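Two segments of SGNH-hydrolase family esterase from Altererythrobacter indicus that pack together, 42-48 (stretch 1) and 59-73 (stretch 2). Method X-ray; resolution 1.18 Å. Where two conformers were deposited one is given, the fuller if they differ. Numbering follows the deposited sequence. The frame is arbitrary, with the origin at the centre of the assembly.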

# COMPACT_ATOMS: atom_id res chain seq x y z
N ALA A 42 11.07 -3.74 18.85
CA ALA A 42 10.80 -4.47 17.62
C ALA A 42 11.95 -4.29 16.64
O ALA A 42 12.67 -3.28 16.66
CB ALA A 42 9.50 -3.98 16.98
N ARG A 43 12.12 -5.29 15.79
CA ARG A 43 12.92 -5.18 14.58
C ARG A 43 11.91 -5.38 13.46
O ARG A 43 11.36 -6.47 13.31
CB ARG A 43 13.99 -6.27 14.52
CG ARG A 43 14.77 -6.23 13.22
CD ARG A 43 16.00 -7.13 13.24
NE ARG A 43 15.72 -8.56 13.17
CZ ARG A 43 15.40 -9.22 12.05
NH1 ARG A 43 15.27 -8.57 10.90
NH2 ARG A 43 15.20 -10.53 12.09
N ILE A 44 11.63 -4.32 12.72
CA ILE A 44 10.63 -4.39 11.67
C ILE A 44 11.35 -4.59 10.35
O ILE A 44 12.13 -3.73 9.91
CB ILE A 44 9.71 -3.17 11.65
CG1 ILE A 44 9.07 -3.01 13.04
CG2 ILE A 44 8.65 -3.35 10.57
CD1 ILE A 44 7.94 -2.01 13.10
N ILE A 45 11.08 -5.73 9.72
CA ILE A 45 11.60 -6.05 8.40
C ILE A 45 10.83 -5.21 7.39
O ILE A 45 9.61 -5.37 7.25
CB ILE A 45 11.37 -7.54 8.08
CG1 ILE A 45 11.94 -8.46 9.15
CG2 ILE A 45 11.93 -7.89 6.71
CD1 ILE A 45 11.19 -9.77 9.19
N ASN A 46 11.52 -4.34 6.69
CA ASN A 46 10.86 -3.53 5.67
C ASN A 46 10.86 -4.33 4.37
O ASN A 46 11.84 -4.34 3.62
CB ASN A 46 11.53 -2.17 5.50
CG ASN A 46 10.68 -1.24 4.67
OD1 ASN A 46 9.90 -1.70 3.83
ND2 ASN A 46 10.80 0.06 4.91
N ALA A 47 9.74 -5.02 4.13
CA ALA A 47 9.50 -5.72 2.88
C ALA A 47 8.54 -4.95 2.00
O ALA A 47 7.72 -5.54 1.28
CB ALA A 47 9.02 -7.15 3.13
N GLY A 48 8.61 -3.62 2.04
CA GLY A 48 7.88 -2.81 1.10
C GLY A 48 8.62 -2.75 -0.22
O GLY A 48 9.84 -2.60 -0.27
N GLN A 59 3.46 -13.32 -5.49
CA GLN A 59 4.58 -13.98 -6.15
C GLN A 59 5.79 -14.10 -5.24
O GLN A 59 6.58 -15.05 -5.38
CB GLN A 59 4.96 -13.20 -7.40
CG GLN A 59 5.94 -13.94 -8.30
CD GLN A 59 5.29 -15.14 -8.98
OE1 GLN A 59 4.14 -15.07 -9.40
NE2 GLN A 59 6.02 -16.24 -9.08
N ARG A 60 5.96 -13.18 -4.28
CA ARG A 60 7.17 -13.13 -3.47
C ARG A 60 6.97 -13.49 -2.00
O ARG A 60 7.97 -13.57 -1.28
CB ARG A 60 7.90 -11.78 -3.59
CG ARG A 60 7.16 -10.61 -2.98
CD ARG A 60 8.00 -9.33 -2.99
NE ARG A 60 7.15 -8.19 -2.63
CZ ARG A 60 7.21 -7.51 -1.49
NH1 ARG A 60 8.15 -7.79 -0.59
NH2 ARG A 60 6.34 -6.54 -1.25
N ILE A 61 5.74 -13.73 -1.54
CA ILE A 61 5.55 -13.90 -0.10
C ILE A 61 6.35 -15.09 0.45
O ILE A 61 6.98 -14.98 1.50
CB ILE A 61 4.06 -13.94 0.30
CG1 ILE A 61 3.92 -14.08 1.82
CG2 ILE A 61 3.31 -15.08 -0.40
CD1 ILE A 61 4.45 -12.90 2.65
N LYS A 62 6.34 -16.23 -0.25
CA LYS A 62 7.09 -17.38 0.23
C LYS A 62 8.59 -17.08 0.29
O LYS A 62 9.26 -17.40 1.27
CB LYS A 62 6.84 -18.59 -0.67
CG LYS A 62 5.55 -19.36 -0.39
CD LYS A 62 5.41 -20.53 -1.37
CE LYS A 62 4.13 -21.32 -1.15
NZ LYS A 62 4.15 -22.12 0.10
N PHE A 63 9.12 -16.46 -0.76
CA PHE A 63 10.54 -16.13 -0.79
C PHE A 63 10.91 -15.19 0.35
O PHE A 63 11.94 -15.37 1.01
CB PHE A 63 10.88 -15.48 -2.13
CG PHE A 63 12.32 -15.05 -2.25
CD1 PHE A 63 13.29 -15.97 -2.64
CD2 PHE A 63 12.71 -13.76 -1.96
CE1 PHE A 63 14.61 -15.60 -2.75
CE2 PHE A 63 14.05 -13.39 -2.07
CZ PHE A 63 14.99 -14.31 -2.46
N VAL A 64 10.09 -14.16 0.57
CA VAL A 64 10.37 -13.21 1.65
C VAL A 64 10.38 -13.91 3.00
O VAL A 64 11.28 -13.69 3.82
CB VAL A 64 9.36 -12.04 1.60
CG1 VAL A 64 9.44 -11.20 2.86
CG2 VAL A 64 9.62 -11.18 0.38
N LEU A 65 9.41 -14.79 3.24
CA LEU A 65 9.38 -15.51 4.50
C LEU A 65 10.56 -16.47 4.63
O LEU A 65 11.21 -16.54 5.69
CB LEU A 65 8.06 -16.27 4.62
CG LEU A 65 6.85 -15.36 4.80
CD1 LEU A 65 5.57 -16.14 4.62
CD2 LEU A 65 6.87 -14.67 6.18
N ASP A 66 10.87 -17.21 3.56
CA ASP A 66 11.99 -18.15 3.58
C ASP A 66 13.33 -17.45 3.71
O ASP A 66 14.32 -18.09 4.09
CB ASP A 66 11.99 -18.99 2.30
CG ASP A 66 10.84 -19.98 2.23
OD1 ASP A 66 10.15 -20.22 3.24
OD2 ASP A 66 10.62 -20.52 1.12
N SER A 67 13.40 -16.17 3.37
CA SER A 67 14.64 -15.42 3.47
C SER A 67 14.93 -14.94 4.88
O SER A 67 16.03 -14.45 5.13
CB SER A 67 14.62 -14.22 2.54
OG SER A 67 14.60 -14.64 1.19
N GLN A 68 13.98 -15.07 5.80
CA GLN A 68 14.13 -14.46 7.13
C GLN A 68 14.95 -15.36 8.04
O GLN A 68 14.61 -16.54 8.21
CB GLN A 68 12.76 -14.26 7.76
CG GLN A 68 11.90 -13.27 7.02
CD GLN A 68 12.67 -12.02 6.67
OE1 GLN A 68 13.34 -11.42 7.53
NE2 GLN A 68 12.60 -11.60 5.43
N PRO A 69 16.01 -14.85 8.68
CA PRO A 69 16.67 -15.65 9.71
C PRO A 69 15.78 -15.89 10.92
O PRO A 69 15.89 -16.95 11.55
CB PRO A 69 17.91 -14.81 10.08
CG PRO A 69 18.09 -13.86 8.93
CD PRO A 69 16.71 -13.58 8.41
N ASP A 70 14.90 -14.96 11.24
CA ASP A 70 13.99 -15.09 12.37
C ASP A 70 12.56 -15.02 11.87
O ASP A 70 12.19 -14.06 11.17
CB ASP A 70 14.18 -13.95 13.37
CG ASP A 70 15.58 -13.89 13.93
OD1 ASP A 70 16.10 -14.95 14.37
OD2 ASP A 70 16.15 -12.78 13.93
N LYS A 71 11.76 -16.00 12.24
CA LYS A 71 10.39 -16.05 11.77
C LYS A 71 9.62 -14.84 12.30
O LYS A 71 9.70 -14.53 13.50
CB LYS A 71 9.74 -17.32 12.29
CG LYS A 71 8.36 -17.57 11.75
CD LYS A 71 7.79 -18.85 12.34
CE LYS A 71 6.49 -19.20 11.65
NZ LYS A 71 5.99 -20.53 12.12
N PRO A 72 8.87 -14.14 11.46
CA PRO A 72 8.08 -13.01 11.95
C PRO A 72 7.09 -13.44 13.01
O PRO A 72 6.45 -14.49 12.92
CB PRO A 72 7.37 -12.50 10.70
CG PRO A 72 8.28 -12.90 9.57
CD PRO A 72 8.81 -14.25 9.99
N GLU A 73 6.95 -12.59 14.03
CA GLU A 73 5.98 -12.78 15.08
C GLU A 73 4.66 -12.07 14.80
O GLU A 73 3.66 -12.32 15.47
CB GLU A 73 6.59 -12.35 16.42
CG GLU A 73 7.88 -13.13 16.74
CD GLU A 73 8.64 -12.57 17.93
OE1 GLU A 73 9.71 -11.96 17.71
OE2 GLU A 73 8.18 -12.76 19.07
O HOH W 1 13.93 -12.19 10.24
O HOH W 2 15.36 -9.66 8.21
O HOH W 3 16.08 -10.35 14.97

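The two stretches meet along one side of the strand. Arg 43, Ile 45 and Ala 47 alternate along it, and each points its CA-to-CB bond toward stretch 2. Ala 42, Ile 44 and Asn 46 have side chains out of reach of that partner. The contact is modest, burying 324 Å² with both sides summed. Two charged or polar anchors lie at its ends, with small apolar contacts between and beside them.

The first anchor is a salt bridge. Arg 43 NH2 lies 3.1 Å from Asp 70 OD2 and donates a hydrogen bond to it, with an N-H...acceptor angle of 145°. The carboxylate oxygen sits at the edge of the guanidinium, near its plane, where the N-H groups point. Arg 43 reaches it with chi1 and chi2 both t, then turns at chi3 (p). Asp 70 has chi1 m, and its CA-to-CB bond points toward the strand.

The second anchor joins a side chain to the backbone. The carbonyl oxygen of Ala 47 accepts two hydrogen bonds from Arg 60. Arg 60 NH1 to Ala 47 O is 3.0 Å, at 148°, and Arg 60 NH2 to Ala 47 O is 3.1 Å, at 142°. The oxygen lies at the edge of the guanidinium, near its plane, so both terminal nitrogens can share it. Arg 60 NE and NH2 are also hydrogen-bonded elsewhere in the structure.

The apolar contacts are few. Ala 47 CB lies 4.1 Å from Val 64 CG1, where the strand comes near the helix; the two CA atoms are 7.6 Å apart. Val 64 lies one helical turn after Arg 60, so Ala 47 meets both residues along the same side of the helix. Farther along, Ile 45 CD1 lies 4.3 Å from Pro 72 CG. Ile 45 has 64 Å² covered by stretch 2, the largest area of any residue here.

Ile 45 also meets a polar side chain. Its CD1 is 3.2 Å from Gln 68 OE1, a close approach of a methyl group to an oxygen. The CA-to-CB bond of Gln 68 points sideways, but the end of its side chain comes nearer the strand. Its amide is held within stretch 2: Gln 68 NE2 donates to Val 64 O at 3.0 Å and 158°. Gln 68 OE1 accepts from two waters.

Three waters link Arg 43 to stretch 2. Water 1 accepts from Arg 43 NH2 (2.8 Å to its O) and from Asp 70 N (3.1 Å), and donates to Gln 68 OE1 (2.9 Å). Water 2 accepts from Arg 43 NH1 (2.9 Å to its O) and donates to Gln 68 OE1 (2.8 Å). Water 3 accepts from Arg 43 NE and donates to Asp 70 OD2, each 2.6 Å from its O. The guanidinium thus reaches Gln 68 through water, and Asp 70 both directly and through water.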